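Local coordinates for protein agmatine ureohydrolase (Thermoplasma volcanium GSS1, PDB 3PZL) that probably hydrolyses agmatine to putrescine and urea, as a manganese-dependent ureohydrolase of the arginase family with two metal ions per subunit, at residues G63-V66 with N67-S70; K157-H160 with A161-T164; D169-G172 with E173-T177; Q291-I294 with A295-K299. All coordinates share one frame; numbering follows the deposited sequence.

Contact 1 of 4, residues G63-V66 with N67-S70; sequences GAYV and NLES
The phenol ring of Y65 carries a methyl of L68 over one of its faces: CD1 of L68 stands 4.2 Å from the ring centroid, a CH-pi contact tilted 27° from the ring normal. It leans toward one side of the ring, and its nearest ring atom is CD1 of Y65, 3.8 Å from CD1 of L68. The two side chains cross at about a right angle. At the far end of the ring, OH is hydrogen-bonded to OD2 of D27, so the hydroxyl ties this place to a part of the chain well before the helix. The backbone brings the pair together: Y65 to L68 form a type I beta turn, in which N of L68 donates to O of Y65 at 2.8 Å. One residue back, N of N67 reaches O of A64 at 2.9 Å, and the chain thus leaves helix 57-65 through two successive i to i+3 bonds. CB of L68 also rests 3.4 Å from O of Y65. With CG of N67 opposite the backbone N (chi1 -167°), the end of this side chain leads away from the turn; the side chain packs on M284 of helix 281-303 and on P244 of a second subunit.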
loop_
_atom_site.group_PDB
_atom_site.type_symbol
_atom_site.label_atom_id
_atom_site.label_comp_id
_atom_site.label_asym_id
_atom_site.label_seq_id
_atom_site.Cartn_x
_atom_site.Cartn_y
_atom_site.Cartn_z
ATOM N N GLY B 63 10.448 -16.471 2.273
ATOM C CA GLY B 63 9.604 -15.957 3.330
ATOM C C GLY B 63 8.212 -16.533 3.327
ATOM O O GLY B 63 7.664 -16.765 4.403
ATOM N N ALA B 64 7.638 -16.748 2.135
ATOM C CA ALA B 64 6.307 -17.343 1.999
ATOM C C ALA B 64 6.329 -18.829 2.325
ATOM O O ALA B 64 5.307 -19.395 2.760
ATOM C CB ALA B 64 5.833 -17.162 0.634
ATOM N N TYR B 65 7.483 -19.481 2.124
ATOM C CA TYR B 65 7.522 -20.908 2.271
ATOM C C TYR B 65 7.137 -21.313 3.688
ATOM O O TYR B 65 6.590 -22.384 3.886
ATOM C CB TYR B 65 8.881 -21.456 1.918
ATOM C CG TYR B 65 8.897 -22.957 1.679
ATOM C CD1 TYR B 65 8.839 -23.492 0.376
ATOM C CD2 TYR B 65 8.990 -23.830 2.734
ATOM C CE1 TYR B 65 8.871 -24.867 0.154
ATOM C CE2 TYR B 65 9.026 -25.206 2.528
ATOM C CZ TYR B 65 8.959 -25.721 1.246
ATOM O OH TYR B 65 8.992 -27.079 1.109
ATOM N N VAL B 66 7.380 -20.446 4.658
ATOM C CA VAL B 66 7.087 -20.758 6.043
ATOM C C VAL B 66 5.604 -21.081 6.247
ATOM O O VAL B 66 5.259 -21.923 7.085
ATOM C CB VAL B 66 7.595 -19.631 7.052
ATOM C CG1 VAL B 66 9.109 -19.409 6.928
ATOM C CG2 VAL B 66 6.873 -18.306 6.842
ATOM N N ASN B 67 4.742 -20.442 5.449
ATOM C CA ASN B 67 3.305 -20.728 5.473
ATOM C C ASN B 67 2.888 -22.106 4.916
ATOM O O ASN B 67 1.760 -22.561 5.150
ATOM C CB ASN B 67 2.511 -19.614 4.800
ATOM C CG ASN B 67 1.032 -19.719 5.078
ATOM O OD1 ASN B 67 0.620 -20.003 6.222
ATOM N ND2 ASN B 67 0.209 -19.530 4.035
ATOM N N LEU B 68 3.795 -22.787 4.215
ATOM C CA LEU B 68 3.477 -24.073 3.604
ATOM C C LEU B 68 3.825 -25.216 4.529
ATOM O O LEU B 68 4.757 -25.113 5.330
ATOM C CB LEU B 68 4.240 -24.248 2.274
ATOM C CG LEU B 68 4.002 -23.222 1.173
ATOM C CD1 LEU B 68 5.048 -23.318 0.130
ATOM C CD2 LEU B 68 2.614 -23.327 0.552
ATOM N N GLU B 69 3.087 -26.315 4.403
ATOM C CA GLU B 69 3.367 -27.572 5.096
ATOM C C GLU B 69 4.569 -28.301 4.489
ATOM O O GLU B 69 4.786 -28.212 3.267
ATOM C CB GLU B 69 2.159 -28.482 4.998
ATOM C CG GLU B 69 0.933 -27.973 5.733
ATOM C CD GLU B 69 1.144 -27.885 7.255
ATOM O OE1 GLU B 69 2.237 -28.299 7.740
ATOM O OE2 GLU B 69 0.215 -27.403 7.968
ATOM N N SER B 70 5.342 -29.027 5.314
ATOM C CA SER B 70 6.463 -29.787 4.784
ATOM C C SER B 70 5.979 -31.029 4.014
ATOM O O SER B 70 6.735 -31.670 3.259
ATOM C CB SER B 70 7.420 -30.197 5.888
ATOM O OG SER B 70 7.696 -29.106 6.739
#

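Contact 2 of 4, residues K157-H160 with A161-T164; sequences KYNH and ACVT
C162 and N159 meet at the close end of this turn. N of C162 donates a hydrogen bond of 2.8 Å to O of N159, somewhat bent at 135°; it closes a type I beta turn from N159 to C162. The cysteine side chain lies along the same stretch of backbone: CB of C162 sits beside two carbonyl oxygens, 3.3 Å from O of N159 and 3.4 Å from O of K157. SG, turned opposite its own carbonyl carbon (chi1 -55°), runs alongside the turn, 3.6 Å from O of N159 and 4.1 Å from CB of N159. The turn delivers the chain into a helix: C162 is the N-cap residue of helix 163-171, the helix that follows strand 138-143 in the alpha/beta fold of the arginase family. Its first residue, V163, touches the turn more lightly, CG1 lying 3.9 Å from O of H160. The same valine side chain comes within about 4 Å of a bound manganese ion and packs on D148, a manganese ligand, so the helix start lines the edge of the metal site. T164 adds a backbone bond to D148. The other end is loose. There K157 is exposed and sends an extended side chain out toward solvent, contributing to the contact chiefly its carbonyl, which also accepts a hydrogen bond from NE of R166, one turn into the helix.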
loop_
_atom_site.group_PDB
_atom_site.type_symbol
_atom_site.label_atom_id
_atom_site.label_comp_id
_atom_site.label_asym_id
_atom_site.label_seq_id
_atom_site.Cartn_x
_atom_site.Cartn_y
_atom_site.Cartn_z
ATOM N N LYS B 157 21.224 -8.228 -26.855
ATOM C CA LYS B 157 20.807 -9.556 -27.351
ATOM C C LYS B 157 20.370 -10.472 -26.215
ATOM O O LYS B 157 19.536 -11.355 -26.399
ATOM C CB LYS B 157 21.924 -10.216 -28.150
ATOM C CG LYS B 157 22.231 -9.460 -29.435
ATOM C CD LYS B 157 23.032 -10.306 -30.447
ATOM C CE LYS B 157 23.669 -9.387 -31.501
ATOM N NZ LYS B 157 24.569 -10.163 -32.395
ATOM N N TYR B 158 20.934 -10.236 -25.039
ATOM C CA TYR B 158 20.543 -10.953 -23.843
ATOM C C TYR B 158 19.505 -10.205 -22.977
ATOM O O TYR B 158 19.253 -10.599 -21.847
ATOM C CB TYR B 158 21.775 -11.365 -23.033
ATOM C CG TYR B 158 22.752 -12.204 -23.823
ATOM C CD1 TYR B 158 22.386 -13.459 -24.324
ATOM C CD2 TYR B 158 24.054 -11.746 -24.075
ATOM C CE1 TYR B 158 23.294 -14.229 -25.061
ATOM C CE2 TYR B 158 24.964 -12.508 -24.814
ATOM C CZ TYR B 158 24.575 -13.747 -25.301
ATOM O OH TYR B 158 25.468 -14.510 -26.021
ATOM N N ASN B 159 18.898 -9.155 -23.529
ATOM C CA ASN B 159 17.695 -8.553 -22.945
ATOM C C ASN B 159 16.579 -9.577 -22.735
ATOM O O ASN B 159 16.356 -10.420 -23.612
ATOM C CB ASN B 159 17.177 -7.439 -23.848
ATOM C CG ASN B 159 15.903 -6.813 -23.330
ATOM O OD1 ASN B 159 15.945 -5.747 -22.710
ATOM N ND2 ASN B 159 14.766 -7.463 -23.576
ATOM N N HIS B 160 15.858 -9.466 -21.607
ATOM C CA HIS B 160 14.874 -10.481 -21.174
ATOM C C HIS B 160 13.635 -10.643 -22.075
ATOM O O HIS B 160 12.742 -11.453 -21.790
ATOM C CB HIS B 160 14.463 -10.266 -19.706
ATOM C CG HIS B 160 13.414 -9.207 -19.512
ATOM N ND1 HIS B 160 13.493 -7.952 -20.091
ATOM C CD2 HIS B 160 12.270 -9.211 -18.789
ATOM C CE1 HIS B 160 12.438 -7.238 -19.740
ATOM N NE2 HIS B 160 11.683 -7.978 -18.948
ATOM N N ALA B 161 13.588 -9.873 -23.156
ATOM C CA ALA B 161 12.551 -10.020 -24.158
ATOM C C ALA B 161 13.068 -10.788 -25.387
ATOM O O ALA B 161 12.406 -10.833 -26.430
ATOM C CB ALA B 161 12.044 -8.648 -24.559
ATOM N N CYS B 162 14.250 -11.388 -25.257
ATOM C CA CYS B 162 14.904 -12.083 -26.354
ATOM C C CYS B 162 15.265 -13.500 -25.951
ATOM O O CYS B 162 15.890 -14.229 -26.741
ATOM C CB CYS B 162 16.187 -11.363 -26.740
ATOM S SG CYS B 162 16.015 -9.644 -27.155
ATOM N N VAL B 163 14.878 -13.893 -24.731
ATOM C CA VAL B 163 15.249 -15.207 -24.206
ATOM C C VAL B 163 14.933 -16.359 -25.187
ATOM O O VAL B 163 15.786 -17.209 -25.438
ATOM C CB VAL B 163 14.731 -15.457 -22.755
ATOM C CG1 VAL B 163 13.322 -15.161 -22.661
ATOM C CG2 VAL B 163 14.958 -16.895 -22.315
ATOM N N THR B 164 13.734 -16.370 -25.760
ATOM C CA THR B 164 13.354 -17.456 -26.664
ATOM C C THR B 164 14.245 -17.482 -27.888
ATOM O O THR B 164 14.589 -18.542 -28.371
ATOM C CB THR B 164 11.871 -17.389 -27.106
ATOM O OG1 THR B 164 11.021 -17.407 -25.951
ATOM C CG2 THR B 164 11.525 -18.594 -27.972
#

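Contact 3 of 4, residues D169-G172 with E173-T177; sequences DLLG and EGRIT
L171, at the end of helix 163-171, packs on R175 and I176 across the turn of a beta-alpha-beta crossover, where the chain passes from that helix into strand 176-180 of the parallel sheet. The turn, type II from G172 to R175, has a glycine at each of two positive-phi positions, G172 and G174. In L171 the first torsion (chi1 -58°) puts CG beside the backbone N, and the branching at CG then sends the two methyls to different partners. CD2 goes to the arginine: it lies over one face of the R175 guanidinium, 3.0 Å above the plane and displaced toward the rim, with CZ of R175 at 3.3 Å. The arginine reaches this position by folding back. Its chain is bent at both middle torsions, chi2 -108° and chi3 -107°, so that the guanidinium returns over the leucine; the two side chains cross at about a right angle. Nearer the backbone, CB of R175 rests 3.7 Å from CB of L171. NH1 of R175 is hydrogen-bonded to the carbonyl of V138, and this bond probably helps hold the folded group. Cut back to an alanine, this position would keep the CB contact but is likely to leave the V138 carbonyl without this donor and CD2 of L171 without its flat cover. E173, its chain extended, packs on K196. The other leucine methyl faces the strand: CD1 of L171 meets CG1 of I176 at 3.7 Å and CD1 of I176 at 3.9 Å.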
loop_
_atom_site.group_PDB
_atom_site.type_symbol
_atom_site.label_atom_id
_atom_site.label_comp_id
_atom_site.label_asym_id
_atom_site.label_seq_id
_atom_site.Cartn_x
_atom_site.Cartn_y
_atom_site.Cartn_z
ATOM N N ASP B 169 18.713 -20.152 -31.052
ATOM C CA ASP B 169 20.092 -20.093 -31.521
ATOM C C ASP B 169 20.887 -21.267 -30.968
ATOM O O ASP B 169 21.775 -21.791 -31.642
ATOM C CB ASP B 169 20.779 -18.774 -31.113
ATOM C CG ASP B 169 20.332 -17.565 -31.953
ATOM O OD1 ASP B 169 19.580 -17.713 -32.950
ATOM O OD2 ASP B 169 20.741 -16.444 -31.596
ATOM N N LEU B 170 20.554 -21.679 -29.742
ATOM C CA LEU B 170 21.295 -22.754 -29.070
ATOM C C LEU B 170 20.803 -24.151 -29.413
ATOM O O LEU B 170 21.612 -25.068 -29.559
ATOM C CB LEU B 170 21.303 -22.555 -27.559
ATOM C CG LEU B 170 22.258 -21.464 -27.075
ATOM C CD1 LEU B 170 21.831 -20.862 -25.740
ATOM C CD2 LEU B 170 23.671 -22.006 -27.008
ATOM N N LEU B 171 19.491 -24.314 -29.559
ATOM C CA LEU B 171 18.909 -25.652 -29.697
ATOM C C LEU B 171 18.531 -26.007 -31.112
ATOM O O LEU B 171 18.646 -27.156 -31.511
ATOM C CB LEU B 171 17.694 -25.806 -28.790
ATOM C CG LEU B 171 18.068 -25.561 -27.334
ATOM C CD1 LEU B 171 16.832 -25.425 -26.470
ATOM C CD2 LEU B 171 19.043 -26.635 -26.809
ATOM N N GLY B 172 18.070 -25.017 -31.861
ATOM C CA GLY B 172 17.569 -25.261 -33.196
ATOM C C GLY B 172 16.116 -25.672 -33.166
ATOM O O GLY B 172 15.468 -25.625 -32.127
ATOM N N GLU B 173 15.623 -26.100 -34.323
ATOM C CA GLU B 173 14.209 -26.386 -34.536
ATOM C C GLU B 173 13.702 -27.583 -33.741
ATOM O O GLU B 173 14.466 -28.487 -33.421
ATOM C CB GLU B 173 13.951 -26.597 -36.029
ATOM C CG GLU B 173 12.472 -26.741 -36.390
ATOM C CD GLU B 173 12.160 -26.403 -37.845
ATOM O OE1 GLU B 173 13.080 -26.450 -38.701
ATOM O OE2 GLU B 173 10.980 -26.083 -38.120
ATOM N N GLY B 174 12.409 -27.566 -33.425
ATOM C CA GLY B 174 11.723 -28.693 -32.790
ATOM C C GLY B 174 12.106 -28.980 -31.350
ATOM O O GLY B 174 11.633 -29.940 -30.748
ATOM N N ARG B 175 12.945 -28.132 -30.784
ATOM C CA ARG B 175 13.426 -28.372 -29.451
ATOM C C ARG B 175 12.722 -27.557 -28.347
ATOM O O ARG B 175 12.895 -27.843 -27.166
ATOM C CB ARG B 175 14.940 -28.168 -29.446
ATOM C CG ARG B 175 15.703 -29.400 -29.915
ATOM C CD ARG B 175 16.411 -30.068 -28.751
ATOM N NE ARG B 175 17.857 -29.837 -28.833
ATOM C CZ ARG B 175 18.705 -29.730 -27.801
ATOM N NH1 ARG B 175 18.283 -29.807 -26.542
ATOM N NH2 ARG B 175 20.000 -29.513 -28.034
ATOM N N ILE B 176 11.905 -26.580 -28.739
ATOM C CA ILE B 176 11.375 -25.548 -27.837
ATOM C C ILE B 176 9.865 -25.351 -28.012
ATOM O O ILE B 176 9.373 -25.216 -29.122
ATOM C CB ILE B 176 12.092 -24.171 -28.084
ATOM C CG1 ILE B 176 13.606 -24.265 -27.830
ATOM C CG2 ILE B 176 11.485 -23.039 -27.232
ATOM C CD1 ILE B 176 14.420 -23.157 -28.455
ATOM N N THR B 177 9.152 -25.309 -26.894
ATOM C CA THR B 177 7.736 -25.011 -26.837
ATOM C C THR B 177 7.519 -23.918 -25.803
ATOM O O THR B 177 8.163 -23.914 -24.758
ATOM C CB THR B 177 7.007 -26.215 -26.291
ATOM O OG1 THR B 177 7.613 -27.399 -26.829
ATOM C CG2 THR B 177 5.509 -26.158 -26.594
#

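Contact 4 of 4, residues Q291-I294 with A295-K299; sequences QVFI and ASREK
S296 grips the carbonyl of V292 twice. OG of S296 donates to O of V292 at 2.8 Å, tilted slightly from the carbonyl plane, while N of S296 donates to the same oxygen at 3.0 Å. The side chain can do this because OG sits between its own backbone N and carbonyl carbon (chi1 69°), folded back over the preceding helical turn. OG is also hydrogen-bonded to the hydroxyl of S262, in the loop after helix 251-261. Without the hydroxyl, as with a glycine at this place, V292 O would probably be left with the backbone donor alone and S262 without its partner here. The neighbouring i to i+4 bonds keep the frame regular: N of A295 to O of Q291 at 2.8 Å, and N of E298 to O of I294 at 2.9 Å. R297 runs extended past F293, its CD 4.3 Å from CZ of F293, and its NH1 is hydrogen-bonded to the hydroxyl of Y37, which E298 also engages. Farther out, the F293 ring stacks with F268. Helix 281-303 packs through F293 on I116 and through I294 on I118, both on a strand of the parallel sheet, and through V292 on I258 of helix 251-261, as one of the helices flanking the sheet in the arginase alpha/beta fold.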
loop_
_atom_site.group_PDB
_atom_site.type_symbol
_atom_site.label_atom_id
_atom_site.label_comp_id
_atom_site.label_asym_id
_atom_site.label_seq_id
_atom_site.Cartn_x
_atom_site.Cartn_y
_atom_site.Cartn_z
ATOM N N GLN B 291 6.987 -26.626 -4.692
ATOM C CA GLN B 291 6.671 -27.821 -3.945
ATOM C C GLN B 291 6.142 -28.843 -4.913
ATOM O O GLN B 291 6.545 -30.008 -4.888
ATOM C CB GLN B 291 5.611 -27.548 -2.883
ATOM C CG GLN B 291 6.142 -26.905 -1.625
ATOM C CD GLN B 291 5.244 -27.156 -0.434
ATOM O OE1 GLN B 291 4.000 -27.152 -0.537
ATOM N NE2 GLN B 291 5.868 -27.385 0.713
ATOM N N VAL B 292 5.247 -28.389 -5.785
ATOM C CA VAL B 292 4.600 -29.254 -6.750
ATOM C C VAL B 292 5.606 -29.962 -7.671
ATOM O O VAL B 292 5.453 -31.141 -7.982
ATOM C CB VAL B 292 3.542 -28.472 -7.560
ATOM C CG1 VAL B 292 3.219 -29.149 -8.888
ATOM C CG2 VAL B 292 2.308 -28.322 -6.750
ATOM N N PHE B 293 6.626 -29.253 -8.117
ATOM C CA PHE B 293 7.620 -29.879 -8.952
ATOM C C PHE B 293 8.345 -31.001 -8.224
ATOM O O PHE B 293 8.404 -32.133 -8.723
ATOM C CB PHE B 293 8.616 -28.856 -9.428
ATOM C CG PHE B 293 9.786 -29.443 -10.110
ATOM C CD1 PHE B 293 9.767 -29.665 -11.469
ATOM C CD2 PHE B 293 10.914 -29.775 -9.405
ATOM C CE1 PHE B 293 10.871 -30.187 -12.112
ATOM C CE2 PHE B 293 12.015 -30.316 -10.049
ATOM C CZ PHE B 293 11.997 -30.508 -11.399
ATOM N N ILE B 294 8.891 -30.702 -7.049
ATOM C CA ILE B 294 9.640 -31.692 -6.295
ATOM C C ILE B 294 8.734 -32.866 -5.915
ATOM O O ILE B 294 9.071 -34.016 -6.193
ATOM C CB ILE B 294 10.348 -31.058 -5.035
ATOM C CG1 ILE B 294 11.425 -30.065 -5.461
ATOM C CG2 ILE B 294 10.961 -32.094 -4.155
ATOM C CD1 ILE B 294 11.979 -29.296 -4.330
ATOM N N ALA B 295 7.587 -32.565 -5.305
ATOM C CA ALA B 295 6.693 -33.588 -4.790
ATOM C C ALA B 295 6.218 -34.525 -5.880
ATOM O O ALA B 295 6.293 -35.734 -5.727
ATOM C CB ALA B 295 5.495 -32.978 -4.010
ATOM N N SER B 296 5.722 -33.988 -6.981
ATOM C CA SER B 296 5.177 -34.857 -8.018
ATOM C C SER B 296 6.268 -35.697 -8.672
ATOM O O SER B 296 6.010 -36.805 -9.155
ATOM C CB SER B 296 4.445 -34.066 -9.083
ATOM O OG SER B 296 5.372 -33.308 -9.813
ATOM N N ARG B 297 7.485 -35.173 -8.700
ATOM C CA ARG B 297 8.607 -35.952 -9.201
ATOM C C ARG B 297 8.976 -37.091 -8.249
ATOM O O ARG B 297 9.293 -38.194 -8.699
ATOM C CB ARG B 297 9.825 -35.061 -9.443
ATOM C CG ARG B 297 10.954 -35.768 -10.121
ATOM C CD ARG B 297 11.958 -34.776 -10.666
ATOM N NE ARG B 297 12.920 -35.411 -11.570
ATOM C CZ ARG B 297 13.985 -36.080 -11.155
ATOM N NH1 ARG B 297 14.218 -36.177 -9.858
ATOM N NH2 ARG B 297 14.823 -36.630 -12.026
ATOM N N GLU B 298 8.929 -36.827 -6.944
ATOM C CA GLU B 298 9.227 -37.843 -5.961
ATOM C C GLU B 298 8.177 -38.923 -5.986
ATOM O O GLU B 298 8.499 -40.095 -5.750
ATOM C CB GLU B 298 9.346 -37.251 -4.546
ATOM C CG GLU B 298 10.639 -36.466 -4.277
ATOM C CD GLU B 298 11.901 -37.303 -4.447
ATOM O OE1 GLU B 298 12.069 -38.287 -3.724
ATOM O OE2 GLU B 298 12.746 -36.970 -5.286
ATOM N N LYS B 299 6.927 -38.529 -6.261
ATOM C CA LYS B 299 5.802 -39.479 -6.388
ATOM C C LYS B 299 6.060 -40.451 -7.517
ATOM O O LYS B 299 5.694 -41.612 -7.423
ATOM C CB LYS B 299 4.483 -38.770 -6.660
ATOM C CG LYS B 299 3.245 -39.641 -6.510
ATOM C CD LYS B 299 2.085 -39.114 -7.393
ATOM C CE LYS B 299 0.693 -39.283 -6.738
ATOM N NZ LYS B 299 0.196 -40.670 -6.792
#

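In the fold
Contacts 2 and 3 sit at the two ends of helix 163-171, their centres 15 Å apart, and mark the start and finish of one crossover. The metal site lies by contact 2: the V163 side chain is about 4 Å from a manganese ion, whereas the side chain of I176 in contact 3 is about 11 Å from one. Contacts 1 and 4 lie away from the metals. They touch each other directly through Q291, whose NE2 is 2.9 Å from O of E69 and 3.2 Å from OH of Y65, both probable hydrogen bonds. Contact 1 lies across the chain's centre from contact 2, their centres 32 Å apart, and it also faces a second subunit: E69 forms a salt bridge with R150 of that subunit.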